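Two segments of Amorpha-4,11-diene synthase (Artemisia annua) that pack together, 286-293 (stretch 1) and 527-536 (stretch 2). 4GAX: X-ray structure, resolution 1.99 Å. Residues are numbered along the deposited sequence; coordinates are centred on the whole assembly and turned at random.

Stretch 1, residues 286-293: YFWALASR
Stretch 2 (527-536) NLVHFLDVLY

When two helices pack side by side, a large ring on one is often accommodated beside a small residue on the other, and amorpha-4,11-diene synthase offers a compact example. Residues 286-292 and 527-535 are both helical, each helix beginning earlier in the chain; their N-to-C directions lie 137° apart, and their axes approach to 8.7 Å. The register is set where Ser292 CA lies 5.3 Å from Leu528 CA. Both sides summed, 480 Å² is buried, with Trp288 and Phe531 covered most.

The central bump is buried Phe531, which points toward the first helix with chi1 t (179°) and chi2 72°. Ala291 CB fits beside the base of the ring, 3.6 Å from Phe531 CD1, its single methyl letting the ring come near; the tip lies against Trp288 and Phe287. Trp288 (chi1 -166°, chi2 -21°) has its CA over a face of the phenyl ring, and Trp288 CG meets Phe531 CE2 at 3.3 Å, the rings oblique at 32°. Phe287 (chi1 -167°, chi2 70°) closes the phenyl edge, its CD2 4.0 Å from Phe531 CE1.

The indole, partly exposed, is covered on one face and at one edge. Leu535 CD1 lies over the face, 3.8 Å from Trp288 CH2, and Leu528 (m, t) brings CD2 to the edge, 3.8 Å from Trp288 CD1. Leu528 CD2 also lies 3.9 Å from Ser292 CB. A water accepts from Trp288 NE1 at 3.1 Å and donates to Leu528 O at 2.8 Å.

Polar chemistry takes over where the first helix gives way to extended Arg293 (phi/psi -147/129). Asn527 (chi1 -70°, chi2 -20°) packs CB 3.1 Å from Ala291 O. Its amide suits this buried place: Asn527 ND2 donates a nearly straight hydrogen bond to Ser292 O (2.8 Å, 168°). Ser292, chi1 p, turns OG back to Ala289 O at 2.7 Å.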

# COMPACT_ATOMS: atom_id res chain seq x y z
N TYR A 286 7.16 4.72 9.81
CA TYR A 286 5.86 4.28 10.31
C TYR A 286 4.74 4.43 9.27
O TYR A 286 3.91 3.54 9.11
CB TYR A 286 5.48 5.04 11.60
CG TYR A 286 4.12 4.62 12.08
CD1 TYR A 286 3.05 5.50 12.08
CD2 TYR A 286 3.90 3.32 12.49
CE1 TYR A 286 1.77 5.08 12.51
CE2 TYR A 286 2.64 2.89 12.91
CZ TYR A 286 1.58 3.78 12.92
OH TYR A 286 0.34 3.34 13.33
N PHE A 287 4.75 5.55 8.54
CA PHE A 287 3.70 5.82 7.55
C PHE A 287 3.73 4.76 6.47
O PHE A 287 2.69 4.29 6.01
CB PHE A 287 3.85 7.24 6.95
CG PHE A 287 2.64 7.70 6.18
CD1 PHE A 287 1.46 8.01 6.84
CD2 PHE A 287 2.68 7.82 4.80
CE1 PHE A 287 0.32 8.43 6.13
CE2 PHE A 287 1.56 8.25 4.08
CZ PHE A 287 0.38 8.55 4.75
N TRP A 288 4.93 4.37 6.08
CA TRP A 288 5.10 3.29 5.12
C TRP A 288 4.58 1.97 5.69
O TRP A 288 3.84 1.22 5.01
CB TRP A 288 6.59 3.22 4.78
CG TRP A 288 6.97 2.41 3.60
CD1 TRP A 288 6.25 1.41 3.00
CD2 TRP A 288 8.19 2.52 2.87
NE1 TRP A 288 6.96 0.90 1.94
CE2 TRP A 288 8.15 1.56 1.84
CE3 TRP A 288 9.32 3.34 2.98
CZ2 TRP A 288 9.20 1.41 0.92
CZ3 TRP A 288 10.36 3.19 2.06
CH2 TRP A 288 10.29 2.22 1.05
N ALA A 289 4.94 1.67 6.94
CA ALA A 289 4.44 0.44 7.58
C ALA A 289 2.92 0.49 7.68
O ALA A 289 2.22 -0.53 7.49
CB ALA A 289 5.06 0.26 8.96
N LEU A 290 2.40 1.68 7.96
CA LEU A 290 0.97 1.89 8.13
C LEU A 290 0.20 1.57 6.85
O LEU A 290 -0.98 1.22 6.89
CB LEU A 290 0.70 3.34 8.55
CG LEU A 290 -0.75 3.72 8.83
CD1 LEU A 290 -1.40 2.76 9.85
CD2 LEU A 290 -0.83 5.16 9.31
N ALA A 291 0.89 1.66 5.72
CA ALA A 291 0.28 1.34 4.42
C ALA A 291 0.04 -0.14 4.21
O ALA A 291 -0.95 -0.53 3.57
CB ALA A 291 1.12 1.91 3.28
N SER A 292 0.92 -0.98 4.75
CA SER A 292 0.82 -2.43 4.50
C SER A 292 -0.53 -2.95 4.96
O SER A 292 -1.29 -3.51 4.17
CB SER A 292 1.95 -3.20 5.19
OG SER A 292 1.91 -3.03 6.60
N ARG A 293 -0.83 -2.75 6.25
CA ARG A 293 -2.16 -3.06 6.80
C ARG A 293 -2.44 -2.04 7.89
O ARG A 293 -1.61 -1.85 8.79
CB ARG A 293 -2.21 -4.47 7.41
CG ARG A 293 -2.03 -5.71 6.47
CD ARG A 293 -3.08 -5.77 5.35
NE ARG A 293 -4.48 -5.71 5.78
CZ ARG A 293 -5.36 -6.72 5.67
NH1 ARG A 293 -4.98 -7.88 5.17
NH2 ARG A 293 -6.63 -6.55 6.05
N ASN A 527 -1.06 -3.46 -1.08
CA ASN A 527 -1.09 -2.13 -0.47
C ASN A 527 0.31 -1.52 -0.57
O ASN A 527 0.45 -0.35 -0.92
CB ASN A 527 -1.54 -2.19 1.00
CG ASN A 527 -3.01 -2.53 1.15
OD1 ASN A 527 -3.81 -2.38 0.20
ND2 ASN A 527 -3.39 -2.99 2.34
N LEU A 528 1.33 -2.32 -0.28
CA LEU A 528 2.71 -1.83 -0.39
C LEU A 528 3.04 -1.42 -1.83
O LEU A 528 3.80 -0.48 -2.04
CB LEU A 528 3.72 -2.85 0.13
CG LEU A 528 3.70 -3.00 1.66
CD1 LEU A 528 4.60 -4.15 2.11
CD2 LEU A 528 4.14 -1.70 2.34
N VAL A 529 2.49 -2.13 -2.81
CA VAL A 529 2.71 -1.72 -4.21
C VAL A 529 2.02 -0.39 -4.51
O VAL A 529 2.61 0.50 -5.12
CB VAL A 529 2.19 -2.79 -5.22
CG1 VAL A 529 2.33 -2.29 -6.65
CG2 VAL A 529 2.95 -4.10 -5.06
N HIS A 530 0.78 -0.25 -4.08
CA HIS A 530 0.06 1.02 -4.29
C HIS A 530 0.71 2.17 -3.53
O HIS A 530 0.70 3.33 -3.99
CB HIS A 530 -1.42 0.87 -3.92
CG HIS A 530 -2.21 0.11 -4.93
ND1 HIS A 530 -3.20 -0.79 -4.59
CD2 HIS A 530 -2.15 0.10 -6.29
CE1 HIS A 530 -3.72 -1.31 -5.69
NE2 HIS A 530 -3.09 -0.79 -6.73
N PHE A 531 1.30 1.86 -2.38
CA PHE A 531 2.03 2.89 -1.63
C PHE A 531 3.15 3.55 -2.44
O PHE A 531 3.49 4.73 -2.22
CB PHE A 531 2.60 2.31 -0.33
CG PHE A 531 3.37 3.32 0.46
CD1 PHE A 531 2.71 4.34 1.12
CD2 PHE A 531 4.75 3.26 0.53
CE1 PHE A 531 3.41 5.29 1.84
CE2 PHE A 531 5.47 4.21 1.26
CZ PHE A 531 4.79 5.22 1.92
N LEU A 532 3.72 2.81 -3.39
CA LEU A 532 4.84 3.36 -4.17
C LEU A 532 4.40 4.61 -4.90
O LEU A 532 5.21 5.53 -5.13
CB LEU A 532 5.38 2.34 -5.18
CG LEU A 532 5.92 0.99 -4.68
CD1 LEU A 532 6.05 -0.01 -5.84
CD2 LEU A 532 7.25 1.17 -3.99
N ASP A 533 3.12 4.67 -5.26
CA ASP A 533 2.58 5.83 -5.95
C ASP A 533 2.60 7.06 -5.04
O ASP A 533 2.74 8.18 -5.52
CB ASP A 533 1.15 5.56 -6.44
CG ASP A 533 0.80 6.36 -7.69
OD1 ASP A 533 1.68 6.53 -8.58
OD2 ASP A 533 -0.36 6.82 -7.79
N VAL A 534 2.46 6.84 -3.73
CA VAL A 534 2.55 7.91 -2.74
C VAL A 534 4.00 8.22 -2.42
O VAL A 534 4.41 9.39 -2.31
CB VAL A 534 1.83 7.50 -1.43
CG1 VAL A 534 2.20 8.44 -0.29
CG2 VAL A 534 0.31 7.47 -1.65
N LEU A 535 4.79 7.17 -2.26
CA LEU A 535 6.21 7.32 -2.00
C LEU A 535 6.87 8.20 -3.06
O LEU A 535 7.60 9.14 -2.74
CB LEU A 535 6.88 5.95 -1.99
CG LEU A 535 7.96 5.67 -0.94
CD1 LEU A 535 9.02 4.71 -1.47
CD2 LEU A 535 8.57 6.95 -0.40
N TYR A 536 6.58 7.91 -4.33
CA TYR A 536 7.25 8.61 -5.41
C TYR A 536 6.35 9.59 -6.16
O TYR A 536 6.46 9.73 -7.38
CB TYR A 536 7.87 7.60 -6.38
CG TYR A 536 8.88 6.68 -5.72
CD1 TYR A 536 8.65 5.32 -5.63
CD2 TYR A 536 10.05 7.19 -5.18
CE1 TYR A 536 9.57 4.48 -5.03
CE2 TYR A 536 10.97 6.36 -4.56
CZ TYR A 536 10.73 5.00 -4.50
OH TYR A 536 11.64 4.17 -3.89
O HOH W 1 6.33 -0.45 -0.74